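Local coordinates for uncharacterized protein AF0587 (Archaeoglobus fulgidus DSM 4304, PDB 2Q07), which is of unknown function in detail, but as a C-terminal piece of an archaeosine synthase relative with a PUA domain probably binds RNA during tRNA modification, at residues 232-237 against 249-254; 238-243 against 291-296; 257-262 against 272-277. One frame throughout, in Å; residues are numbered along the deposited sequence.

Interaction 1: 232-237 against 249-254; sequences TVEIGD and VLRADE
A classic beta bulge lies where strand 232-235 pairs antiparallel with the edge strand 249-252 of the PUA domain: L250 and R251 both face E234. The carbonyl E234 O takes the short bond from L250 N, at 2.7 Å, and a weak, longer one from R251 N at 3.4 Å. In return E234 N donates a hydrogen bond to R251 O at 2.8 Å, the donor standing above the carbonyl plane. V233 and A252 then form a non-hydrogen-bonded pair, after which D253 N donates to T232 O at 3.0 Å, nearly along the C=O axis. The carboxylate of D253 turns back to its own surroundings, K255 N and Y231 N.

In the curved sheet of this PUA pseudobarrel the bulge marks the corner at L250. V233, I235, V249 and A252 share one face, where M282 of helix 279-282 touches V233, V249 and A252; small or branched apolar side chains suit that cover. E234 and R251 point to the other face. With CG anti to its backbone N (chi1 -176°), E234 crosses L250 obliquely, its CG 3.5 Å from L250 CD1. Its OE1 stays 4.5 Å from R251 NE, well out of the guanidinium plane, so the opposite charges are merely near each other. An alanine here, lacking CG and the carboxylate, would probably leave L250 less well packed and the charge of R251 less balanced.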
ATOM      1  N   THR A 232      20.004   4.791   1.264  1.00 28.49           N
ATOM      2  CA  THR A 232      21.313   4.164   1.244  1.00 27.91           C
ATOM      3  C   THR A 232      22.109   4.442   2.510  1.00 28.24           C
ATOM      4  O   THR A 232      21.924   5.465   3.174  1.00 30.04           O
ATOM      5  CB  THR A 232      22.129   4.649   0.033  1.00 27.37           C
ATOM      6  OG1 THR A 232      22.062   6.079  -0.042  1.00 28.22           O
ATOM      7  CG2 THR A 232      21.575   4.057  -1.258  1.00 26.27           C
ATOM      8  N   VAL A 233      22.995   3.512   2.840  1.00 27.87           N
ATOM      9  CA  VAL A 233      23.840   3.640   4.009  1.00 24.96           C
ATOM     10  C   VAL A 233      25.231   3.129   3.642  1.00 26.07           C
ATOM     11  O   VAL A 233      25.391   2.014   3.127  1.00 22.21           O
ATOM     12  CB  VAL A 233      23.269   2.838   5.213  1.00 26.60           C
ATOM     13  CG1 VAL A 233      21.748   2.984   5.272  1.00 23.78           C
ATOM     14  CG2 VAL A 233      23.652   1.389   5.117  1.00 26.62           C
ATOM     15  N   GLU A 234      26.235   3.966   3.873  1.00 24.09           N
ATOM     16  CA  GLU A 234      27.612   3.592   3.578  1.00 26.06           C
ATOM     17  C   GLU A 234      28.173   2.917   4.814  1.00 24.88           C
ATOM     18  O   GLU A 234      28.001   3.414   5.921  1.00 26.95           O
ATOM     19  CB  GLU A 234      28.440   4.827   3.245  1.00 27.47           C
ATOM     20  CG  GLU A 234      29.866   4.514   2.833  1.00 34.00           C
ATOM     21  CD  GLU A 234      30.685   5.766   2.596  1.00 38.29           C
ATOM     22  OE1 GLU A 234      30.166   6.699   1.941  1.00 40.27           O
ATOM     23  OE2 GLU A 234      31.843   5.815   3.060  1.00 40.94           O
ATOM     24  N   ILE A 235      28.849   1.789   4.619  1.00 25.22           N
ATOM     25  CA  ILE A 235      29.412   1.037   5.727  1.00 23.66           C
ATOM     26  C   ILE A 235      30.925   0.797   5.604  1.00 24.80           C
ATOM     27  O   ILE A 235      31.538   1.050   4.562  1.00 20.98           O
ATOM     28  CB  ILE A 235      28.700  -0.332   5.865  1.00 22.85           C
ATOM     29  CG1 ILE A 235      29.005  -1.197   4.639  1.00 21.10           C
ATOM     30  CG2 ILE A 235      27.186  -0.130   5.986  1.00 18.73           C
ATOM     31  CD1 ILE A 235      28.528  -2.626   4.768  1.00 21.07           C
ATOM     32  N   GLY A 236      31.517   0.291   6.679  1.00 25.20           N
ATOM     33  CA  GLY A 236      32.942   0.026   6.671  1.00 29.05           C
ATOM     34  C   GLY A 236      33.283  -1.140   5.766  1.00 30.39           C
ATOM     35  O   GLY A 236      32.393  -1.844   5.285  1.00 30.22           O
ATOM     36  N   ASP A 237      34.577  -1.341   5.540  1.00 32.86           N
ATOM     37  CA  ASP A 237      35.069  -2.427   4.703  1.00 33.92           C
ATOM     38  C   ASP A 237      35.260  -3.727   5.478  1.00 35.13           C
ATOM     39  O   ASP A 237      36.387  -4.200   5.640  1.00 34.88           O
ATOM     40  CB  ASP A 237      36.400  -2.035   4.060  1.00 36.98           C
ATOM     41  CG  ASP A 237      36.225  -1.378   2.708  1.00 38.74           C
ATOM     42  OD1 ASP A 237      35.596  -0.303   2.641  1.00 38.57           O
ATOM     43  OD2 ASP A 237      36.724  -1.943   1.711  1.00 42.32           O
ATOM     44  N   VAL A 249      28.664   1.856  10.473  1.00 34.39           N
ATOM     45  CA  VAL A 249      28.026   2.748   9.511  1.00 35.85           C
ATOM     46  C   VAL A 249      28.786   4.062   9.357  1.00 37.65           C
ATOM     47  O   VAL A 249      28.931   4.813  10.317  1.00 39.47           O
ATOM     48  CB  VAL A 249      26.589   3.082   9.950  1.00 36.70           C
ATOM     49  CG1 VAL A 249      25.943   4.031   8.957  1.00 36.08           C
ATOM     50  CG2 VAL A 249      25.781   1.801  10.102  1.00 35.02           C
ATOM     51  N   LEU A 250      29.266   4.341   8.150  1.00 38.07           N
ATOM     52  CA  LEU A 250      29.993   5.580   7.898  1.00 40.08           C
ATOM     53  C   LEU A 250      28.999   6.737   7.788  1.00 40.97           C
ATOM     54  O   LEU A 250      29.008   7.660   8.608  1.00 41.28           O
ATOM     55  CB  LEU A 250      30.809   5.457   6.608  1.00 41.17           C
ATOM     56  CG  LEU A 250      31.942   4.425   6.655  1.00 42.38           C
ATOM     57  CD1 LEU A 250      32.423   4.094   5.250  1.00 41.94           C
ATOM     58  CD2 LEU A 250      33.078   4.969   7.506  1.00 41.93           C
ATOM     59  N   ARG A 251      28.142   6.677   6.772  1.00 40.51           N
ATOM     60  CA  ARG A 251      27.128   7.703   6.550  1.00 40.55           C
ATOM     61  C   ARG A 251      25.802   7.008   6.272  1.00 40.41           C
ATOM     62  O   ARG A 251      25.783   5.845   5.876  1.00 39.09           O
ATOM     63  CB  ARG A 251      27.500   8.578   5.352  1.00 42.08           C
ATOM     64  CG  ARG A 251      28.882   9.193   5.429  1.00 46.26           C
ATOM     65  CD  ARG A 251      29.139  10.099   4.237  1.00 48.25           C
ATOM     66  NE  ARG A 251      30.515  10.584   4.218  1.00 51.20           N
ATOM     67  CZ  ARG A 251      31.002  11.423   3.308  1.00 52.74           C
ATOM     68  NH1 ARG A 251      30.224  11.878   2.333  1.00 52.14           N
ATOM     69  NH2 ARG A 251      32.274  11.799   3.369  1.00 53.21           N
ATOM     70  N   ALA A 252      24.696   7.725   6.463  1.00 39.75           N
ATOM     71  CA  ALA A 252      23.369   7.159   6.232  1.00 38.05           C
ATOM     72  C   ALA A 252      22.353   8.224   5.829  1.00 38.92           C
ATOM     73  O   ALA A 252      22.450   9.376   6.248  1.00 38.48           O
ATOM     74  CB  ALA A 252      22.888   6.439   7.487  1.00 36.73           C
ATOM     75  N   ASP A 253      21.374   7.830   5.016  1.00 40.11           N
ATOM     76  CA  ASP A 253      20.333   8.751   4.567  1.00 40.79           C
ATOM     77  C   ASP A 253      19.543   9.184   5.799  1.00 41.63           C
ATOM     78  O   ASP A 253      18.986   8.345   6.505  1.00 41.11           O
ATOM     79  CB  ASP A 253      19.400   8.051   3.572  1.00 41.06           C
ATOM     80  CG  ASP A 253      18.440   9.014   2.882  1.00 41.24           C
ATOM     81  OD1 ASP A 253      18.169  10.103   3.431  1.00 40.75           O
ATOM     82  OD2 ASP A 253      17.947   8.668   1.788  1.00 41.41           O
ATOM     83  N   GLU A 254      19.496  10.489   6.052  1.00 43.51           N
ATOM     84  CA  GLU A 254      18.784  11.021   7.211  1.00 44.66           C
ATOM     85  C   GLU A 254      17.290  10.728   7.176  1.00 44.36           C
ATOM     86  O   GLU A 254      16.630  10.716   8.217  1.00 44.82           O
ATOM     87  CB  GLU A 254      19.010  12.533   7.332  1.00 46.53           C
ATOM     88  CG  GLU A 254      20.457  12.928   7.610  1.00 49.53           C
ATOM     89  CD  GLU A 254      21.270  13.170   6.345  1.00 52.32           C
ATOM     90  OE1 GLU A 254      21.121  12.395   5.372  1.00 54.45           O
ATOM     91  OE2 GLU A 254      22.070  14.134   6.326  1.00 52.01           O
TER

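Interaction 2: 238-243 against 291-296; sequences FEVKGT and INVKRK
Two side chains from segment 291-296, on strand 289-297, reach toward the loop 238-243: V293 and K296, and V240 meets both. V240 and V293 cross obliquely. V240 CG1, anti to its own backbone N (chi1 177°), sits over the fork of V293, 3.5 Å from V293 CG2 and 4.0 Å from V293 CG1. Beta-branched valines suit this place, being short enough to let loop and strand come close while still presenting a methyl.

K296 approaches V240 with a different part of its chain. Its CG takes the crowded position between backbone N and carbonyl carbon (chi1 51°), and from there the extended chain runs across to the loop, its CD 4.1 Å from V240 CB. The ammonium then ends on the backbone: K296 NZ donates to V240 O at 2.7 Å, in the carbonyl plane and on a lone pair. A water accepts from both K296 NZ and V240 N, so both polar groups of this valine's backbone are tied to the lysine, one directly and one through water. A long, flexible, charged chain fits the task of spanning from the strand to a loop carbonyl.

Further along, G242 O accepts from V293 N at 2.9 Å, with V293 CB packed against the same oxygen at 3.4 Å. A second water donates to G242 O and V293 O. G242 is the centre of a classic gamma turn, closed by T243 N donating to K241 O at 2.7 Å; its positive phi (72°) suits glycine. T243 then pairs with N292 in antiparallel, non-hydrogen-bonded fashion. The loop thus lies against the last strand of the PUA fold, 289-297, and feeds edge strand 243-245 through the gamma turn; V240 also touches I235 of strand 232-235, while V293 and K296 pack on F264 of strand 261-265.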
ATOM      1  N   PHE A 238      34.161  -4.303   5.951  1.00 33.47           N
ATOM      2  CA  PHE A 238      34.205  -5.559   6.688  1.00 33.62           C
ATOM      3  C   PHE A 238      33.274  -6.580   6.028  1.00 34.11           C
ATOM      4  O   PHE A 238      32.374  -6.208   5.270  1.00 34.02           O
ATOM      5  CB  PHE A 238      33.798  -5.320   8.145  1.00 30.38           C
ATOM      6  CG  PHE A 238      32.535  -4.516   8.298  1.00 29.95           C
ATOM      7  CD1 PHE A 238      31.289  -5.124   8.212  1.00 28.48           C
ATOM      8  CD2 PHE A 238      32.597  -3.140   8.500  1.00 28.25           C
ATOM      9  CE1 PHE A 238      30.119  -4.373   8.326  1.00 29.41           C
ATOM     10  CE2 PHE A 238      31.438  -2.380   8.613  1.00 27.05           C
ATOM     11  CZ  PHE A 238      30.198  -2.995   8.527  1.00 26.10           C
ATOM     12  N   GLU A 239      33.503  -7.860   6.310  1.00 35.05           N
ATOM     13  CA  GLU A 239      32.683  -8.933   5.752  1.00 35.49           C
ATOM     14  C   GLU A 239      31.309  -8.867   6.412  1.00 34.47           C
ATOM     15  O   GLU A 239      31.197  -9.057   7.620  1.00 35.66           O
ATOM     16  CB  GLU A 239      33.313 -10.299   6.049  1.00 39.94           C
ATOM     17  CG  GLU A 239      34.799 -10.427   5.712  1.00 44.77           C
ATOM     18  CD  GLU A 239      35.079 -10.481   4.219  1.00 49.03           C
ATOM     19  OE1 GLU A 239      34.546 -11.391   3.541  1.00 51.51           O
ATOM     20  OE2 GLU A 239      35.840  -9.618   3.726  1.00 49.04           O
ATOM     21  N   VAL A 240      30.263  -8.601   5.635  1.00 32.01           N
ATOM     22  CA  VAL A 240      28.924  -8.512   6.213  1.00 29.54           C
ATOM     23  C   VAL A 240      28.340  -9.896   6.490  1.00 29.31           C
ATOM     24  O   VAL A 240      28.376 -10.775   5.635  1.00 28.02           O
ATOM     25  CB  VAL A 240      27.959  -7.724   5.292  1.00 28.39           C
ATOM     26  CG1 VAL A 240      26.560  -7.712   5.891  1.00 25.03           C
ATOM     27  CG2 VAL A 240      28.470  -6.293   5.106  1.00 27.44           C
ATOM     28  N   LYS A 241      27.802 -10.068   7.694  1.00 30.60           N
ATOM     29  CA  LYS A 241      27.209 -11.327   8.120  1.00 33.54           C
ATOM     30  C   LYS A 241      26.049 -11.137   9.104  1.00 34.33           C
ATOM     31  O   LYS A 241      26.260 -10.976  10.307  1.00 36.39           O
ATOM     32  CB  LYS A 241      28.273 -12.219   8.770  1.00 35.86           C
ATOM     33  CG  LYS A 241      29.374 -12.658   7.819  1.00 39.86           C
ATOM     34  CD  LYS A 241      30.188 -13.815   8.371  1.00 42.56           C
ATOM     35  CE  LYS A 241      31.233 -14.254   7.351  1.00 45.80           C
ATOM     36  NZ  LYS A 241      31.971 -15.485   7.752  1.00 47.47           N
ATOM     37  N   GLY A 242      24.827 -11.154   8.587  1.00 33.93           N
ATOM     38  CA  GLY A 242      23.663 -11.012   9.441  1.00 32.60           C
ATOM     39  C   GLY A 242      23.385  -9.642  10.032  1.00 32.31           C
ATOM     40  O   GLY A 242      22.311  -9.084   9.811  1.00 32.57           O
ATOM     41  N   THR A 243      24.341  -9.092  10.777  1.00 31.71           N
ATOM     42  CA  THR A 243      24.148  -7.795  11.423  1.00 30.27           C
ATOM     43  C   THR A 243      25.205  -6.739  11.116  1.00 29.09           C
ATOM     44  O   THR A 243      26.367  -7.054  10.886  1.00 28.04           O
ATOM     45  CB  THR A 243      24.104  -7.950  12.969  1.00 30.81           C
ATOM     46  OG1 THR A 243      23.083  -8.889  13.336  1.00 33.50           O
ATOM     47  CG2 THR A 243      23.808  -6.611  13.631  1.00 30.77           C
ATOM     48  N   ILE A 291      21.392  -2.362  11.251  1.00 26.19           N
ATOM     49  CA  ILE A 291      20.662  -3.010  10.169  1.00 26.04           C
ATOM     50  C   ILE A 291      20.653  -4.534  10.235  1.00 26.88           C
ATOM     51  O   ILE A 291      21.672  -5.160  10.504  1.00 26.88           O
ATOM     52  CB  ILE A 291      21.271  -2.656   8.796  1.00 25.04           C
ATOM     53  CG1 ILE A 291      21.373  -1.142   8.624  1.00 23.85           C
ATOM     54  CG2 ILE A 291      20.438  -3.284   7.688  1.00 26.00           C
ATOM     55  CD1 ILE A 291      22.052  -0.723   7.330  1.00 25.88           C
ATOM     56  N   ASN A 292      19.492  -5.124   9.981  1.00 27.76           N
ATOM     57  CA  ASN A 292      19.372  -6.572   9.939  1.00 26.91           C
ATOM     58  C   ASN A 292      19.521  -6.898   8.449  1.00 25.28           C
ATOM     59  O   ASN A 292      18.662  -6.556   7.637  1.00 23.92           O
ATOM     60  CB  ASN A 292      18.006  -7.009  10.472  1.00 30.11           C
ATOM     61  CG  ASN A 292      17.845  -6.730  11.968  1.00 31.77           C
ATOM     62  OD1 ASN A 292      18.491  -7.365  12.800  1.00 33.19           O
ATOM     63  ND2 ASN A 292      16.990  -5.772  12.308  1.00 33.57           N
ATOM     64  N   VAL A 293      20.633  -7.529   8.095  1.00 23.63           N
ATOM     65  CA  VAL A 293      20.932  -7.863   6.701  1.00 22.97           C
ATOM     66  C   VAL A 293      20.078  -8.979   6.108  1.00 21.25           C
ATOM     67  O   VAL A 293      19.932 -10.047   6.700  1.00 17.52           O
ATOM     68  CB  VAL A 293      22.426  -8.253   6.547  1.00 20.31           C
ATOM     69  CG1 VAL A 293      22.752  -8.551   5.089  1.00 23.44           C
ATOM     70  CG2 VAL A 293      23.295  -7.145   7.077  1.00 22.72           C
ATOM     71  N   LYS A 294      19.508  -8.718   4.936  1.00 23.40           N
ATOM     72  CA  LYS A 294      18.702  -9.719   4.251  1.00 24.43           C
ATOM     73  C   LYS A 294      19.548 -10.400   3.179  1.00 25.49           C
ATOM     74  O   LYS A 294      19.479 -11.613   2.998  1.00 25.81           O
ATOM     75  CB  LYS A 294      17.459  -9.091   3.604  1.00 25.64           C
ATOM     76  CG  LYS A 294      16.328  -8.779   4.583  1.00 30.25           C
ATOM     77  CD  LYS A 294      14.974  -8.662   3.871  1.00 35.89           C
ATOM     78  CE  LYS A 294      13.813  -8.728   4.871  1.00 38.75           C
ATOM     79  NZ  LYS A 294      12.464  -8.843   4.228  1.00 41.30           N
ATOM     80  N   ARG A 295      20.361  -9.623   2.476  1.00 24.48           N
ATOM     81  CA  ARG A 295      21.189 -10.192   1.424  1.00 26.24           C
ATOM     82  C   ARG A 295      22.217  -9.183   0.917  1.00 25.27           C
ATOM     83  O   ARG A 295      22.142  -7.990   1.220  1.00 26.69           O
ATOM     84  CB  ARG A 295      20.298 -10.665   0.264  1.00 25.68           C
ATOM     85  CG  ARG A 295      19.661  -9.531  -0.543  1.00 30.19           C
ATOM     86  CD  ARG A 295      18.551 -10.006  -1.490  1.00 32.32           C
ATOM     87  NE  ARG A 295      17.253 -10.103  -0.823  1.00 33.72           N
ATOM     88  CZ  ARG A 295      16.855 -11.135  -0.089  1.00 37.06           C
ATOM     89  NH1 ARG A 295      17.655 -12.190   0.075  1.00 38.57           N
ATOM     90  NH2 ARG A 295      15.664 -11.108   0.501  1.00 32.33           N
ATOM     91  N   LYS A 296      23.181  -9.674   0.150  1.00 23.23           N
ATOM     92  CA  LYS A 296      24.211  -8.817  -0.405  1.00 23.91           C
ATOM     93  C   LYS A 296      24.654  -9.298  -1.777  1.00 22.79           C
ATOM     94  O   LYS A 296      24.488 -10.469  -2.129  1.00 20.64           O
ATOM     95  CB  LYS A 296      25.406  -8.740   0.549  1.00 24.42           C
ATOM     96  CG  LYS A 296      25.922 -10.087   1.011  1.00 27.27           C
ATOM     97  CD  LYS A 296      27.124  -9.909   1.925  1.00 30.20           C
ATOM     98  CE  LYS A 296      27.751 -11.248   2.308  1.00 29.78           C
ATOM     99  NZ  LYS A 296      29.061 -11.029   2.993  1.00 33.30           N
TER
HETATM  100  O   HOH W   1      31.067  -8.964   2.763  1.00 19.94           O
HETATM  101  O   HOH W   2      19.713 -10.983   9.261  1.00 40.61           O

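Interaction 3: 257-262 against 272-277; sequences RPNDVV and VGLAAM
V272 opens this side of a beta hairpin with its CG1, anti to the backbone N (chi1 176°), set 3.8 Å from V261 CG1; the two valines cross obliquely. Next, G273 uses both of its backbone polar groups. G273 N donates to V262 O at 3.1 Å, in the carbonyl plane, and G273 O accepts from V262 N at 3.0 Å, making a hydrogen-bonded antiparallel pair. A glycine here adds no side chain next to V262 CG2, on the face toward which that valine points.

L274 is paired with V261 without hydrogen bonds between them, its side chain on the same face. This is the central hairpin of the PUA domain's curved sheet, formed by strands 261-265 and 270-275, and M214 and I217 of strand 214-217 pack against this face. L274 also lies alongside N259, pointing the same way, its methyls in van der Waals contact with the amide nitrogen: CD2 is 3.3 Å and CD1 3.5 Å from N259 ND2.

A275 N makes the straightest bond of the contact, 2.8 Å to D260 O, at 165° about the hydrogen and nearly along the C=O axis. Alanine suits this place because its CB, pointing toward the other segment, already reaches V262 CG1 at 3.8 Å. D260 is itself anchored, because R257 N donates to its OD2 from above the carboxylate plane. Beyond A276, the backbone of M277, a selenomethionine, runs beside P258, while its side chain turns to A246 and M282.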
ATOM      1  N   ARG A 257      14.097   5.645   8.303  1.00 40.90           N
ATOM      2  CA  ARG A 257      13.394   5.406   9.553  1.00 41.32           C
ATOM      3  C   ARG A 257      13.529   3.931   9.902  1.00 41.19           C
ATOM      4  O   ARG A 257      13.718   3.096   9.020  1.00 38.50           O
ATOM      5  CB  ARG A 257      11.917   5.778   9.423  1.00 43.71           C
ATOM      6  CG  ARG A 257      11.686   7.256   9.191  1.00 45.52           C
ATOM      7  CD  ARG A 257      10.274   7.646   9.550  1.00 49.39           C
ATOM      8  NE  ARG A 257      10.100   9.094   9.546  1.00 51.53           N
ATOM      9  CZ  ARG A 257       9.203   9.738  10.285  1.00 52.67           C
ATOM     10  NH1 ARG A 257       8.398   9.056  11.091  1.00 52.28           N
ATOM     11  NH2 ARG A 257       9.115  11.061  10.222  1.00 52.61           N
ATOM     12  N   PRO A 258      13.425   3.592  11.197  1.00 41.07           N
ATOM     13  CA  PRO A 258      13.542   2.213  11.672  1.00 41.77           C
ATOM     14  C   PRO A 258      13.210   1.088  10.685  1.00 41.96           C
ATOM     15  O   PRO A 258      14.049   0.730   9.864  1.00 45.54           O
ATOM     16  CB  PRO A 258      12.657   2.215  12.908  1.00 41.13           C
ATOM     17  CG  PRO A 258      13.000   3.536  13.505  1.00 41.18           C
ATOM     18  CD  PRO A 258      13.012   4.479  12.302  1.00 40.65           C
ATOM     19  N   ASN A 259      12.000   0.544  10.745  1.00 40.40           N
ATOM     20  CA  ASN A 259      11.627  -0.580   9.879  1.00 38.94           C
ATOM     21  C   ASN A 259      11.714  -0.368   8.363  1.00 36.61           C
ATOM     22  O   ASN A 259      11.063  -1.083   7.604  1.00 35.65           O
ATOM     23  CB  ASN A 259      10.215  -1.070  10.234  1.00 41.05           C
ATOM     24  CG  ASN A 259      10.062  -2.582  10.090  1.00 44.78           C
ATOM     25  OD1 ASN A 259       8.960  -3.122  10.213  1.00 46.88           O
ATOM     26  ND2 ASN A 259      11.171  -3.271   9.839  1.00 45.82           N
ATOM     27  N   ASP A 260      12.515   0.591   7.911  1.00 33.84           N
ATOM     28  CA  ASP A 260      12.649   0.827   6.475  1.00 31.68           C
ATOM     29  C   ASP A 260      13.628  -0.132   5.808  1.00 28.73           C
ATOM     30  O   ASP A 260      14.590  -0.584   6.430  1.00 28.14           O
ATOM     31  CB  ASP A 260      13.120   2.261   6.194  1.00 31.46           C
ATOM     32  CG  ASP A 260      11.983   3.261   6.197  1.00 34.76           C
ATOM     33  OD1 ASP A 260      10.810   2.825   6.178  1.00 35.94           O
ATOM     34  OD2 ASP A 260      12.263   4.481   6.206  1.00 34.96           O
ATOM     35  N   VAL A 261      13.364  -0.452   4.545  1.00 24.95           N
ATOM     36  CA  VAL A 261      14.261  -1.306   3.784  1.00 20.89           C
ATOM     37  C   VAL A 261      15.322  -0.334   3.277  1.00 21.21           C
ATOM     38  O   VAL A 261      14.999   0.699   2.674  1.00 19.09           O
ATOM     39  CB  VAL A 261      13.558  -1.975   2.573  1.00 20.28           C
ATOM     40  CG1 VAL A 261      14.587  -2.668   1.685  1.00 18.66           C
ATOM     41  CG2 VAL A 261      12.544  -2.990   3.052  1.00 15.30           C
ATOM     42  N   VAL A 262      16.583  -0.650   3.542  1.00 19.11           N
ATOM     43  CA  VAL A 262      17.672   0.210   3.119  1.00 17.62           C
ATOM     44  C   VAL A 262      18.674  -0.572   2.285  1.00 20.09           C
ATOM     45  O   VAL A 262      18.703  -1.799   2.312  1.00 18.89           O
ATOM     46  CB  VAL A 262      18.406   0.833   4.337  1.00 18.48           C
ATOM     47  CG1 VAL A 262      17.420   1.627   5.191  1.00 17.01           C
ATOM     48  CG2 VAL A 262      19.080  -0.251   5.162  1.00 18.45           C
ATOM     49  N   VAL A 272      20.826  -5.475   0.780  1.00 18.09           N
ATOM     50  CA  VAL A 272      19.494  -5.094   1.224  1.00 17.84           C
ATOM     51  C   VAL A 272      19.332  -5.509   2.682  1.00 18.45           C
ATOM     52  O   VAL A 272      19.820  -6.561   3.082  1.00 14.80           O
ATOM     53  CB  VAL A 272      18.415  -5.814   0.379  1.00 18.17           C
ATOM     54  CG1 VAL A 272      17.030  -5.497   0.917  1.00 17.87           C
ATOM     55  CG2 VAL A 272      18.528  -5.395  -1.081  1.00 19.52           C
ATOM     56  N   GLY A 273      18.656  -4.674   3.464  1.00 19.72           N
ATOM     57  CA  GLY A 273      18.425  -4.987   4.862  1.00 20.46           C
ATOM     58  C   GLY A 273      17.285  -4.179   5.461  1.00 22.53           C
ATOM     59  O   GLY A 273      16.678  -3.340   4.792  1.00 24.23           O
ATOM     60  N   LEU A 274      16.979  -4.447   6.724  1.00 23.75           N
ATOM     61  CA  LEU A 274      15.928  -3.732   7.441  1.00 24.96           C
ATOM     62  C   LEU A 274      16.570  -2.835   8.488  1.00 25.80           C
ATOM     63  O   LEU A 274      17.207  -3.323   9.425  1.00 27.02           O
ATOM     64  CB  LEU A 274      14.981  -4.703   8.146  1.00 25.06           C
ATOM     65  CG  LEU A 274      13.680  -5.110   7.459  1.00 29.36           C
ATOM     66  CD1 LEU A 274      12.883  -5.966   8.427  1.00 31.12           C
ATOM     67  CD2 LEU A 274      12.866  -3.880   7.057  1.00 29.43           C
ATOM     68  N   ALA A 275      16.409  -1.530   8.329  1.00 26.01           N
ATOM     69  CA  ALA A 275      16.973  -0.584   9.280  1.00 27.19           C
ATOM     70  C   ALA A 275      16.388  -0.832  10.669  1.00 28.77           C
ATOM     71  O   ALA A 275      15.208  -1.139  10.806  1.00 27.40           O
ATOM     72  CB  ALA A 275      16.681   0.837   8.828  1.00 27.25           C
ATOM     73  N   ALA A 276      17.217  -0.713  11.699  1.00 31.29           N
ATOM     74  CA  ALA A 276      16.753  -0.918  13.066  1.00 34.42           C
ATOM     75  C   ALA A 276      16.620   0.431  13.757  1.00 36.16           C
ATOM     76  O   ALA A 276      15.882   0.569  14.728  1.00 37.65           O
ATOM     77  CB  ALA A 276      17.732  -1.818  13.835  1.00 33.78           C
HETATM   78  N   MSE A 277      17.344   1.422  13.248  1.00 37.96           N
HETATM   79  CA  MSE A 277      17.298   2.771  13.801  1.00 40.94           C
HETATM   80  C   MSE A 277      17.204   3.813  12.684  1.00 40.89           C
HETATM   81  O   MSE A 277      17.400   3.502  11.506  1.00 40.78           O
HETATM   82  CB  MSE A 277      18.531   3.035  14.680  1.00 44.37           C
HETATM   83  CG  MSE A 277      19.867   2.664  14.048  1.00 49.16           C
HETATM   84 SE   MSE A 277      21.384   3.025  15.213  1.00 56.87          SE
HETATM   85  CE  MSE A 277      21.243   1.497  16.385  1.00 52.98           C
TER

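Overall arrangement
All three interactions lie in or against the same sheet of the PUA domain, their centres about 12 to 13 Å apart. Interaction 3 is the hairpin in the middle. Strand 270-275 is bonded on its other side to the strand of interaction 2, N292 O lying 2.8 Å from L274 N and K294 N 2.9 Å from V272 O. Strand 261-265 instead borders 232-235 of interaction 1. Apolar packing closes the set: V233 CG2 is 3.5 Å from I291 CD1, I235 CD1 is 3.7 Å from V240 CG2, and I291 CD1 is 3.7 Å from V262 CG2. I291 thus touches residues of both other contacts. No ligand marks a site here, and any RNA-binding role is inferred from the family.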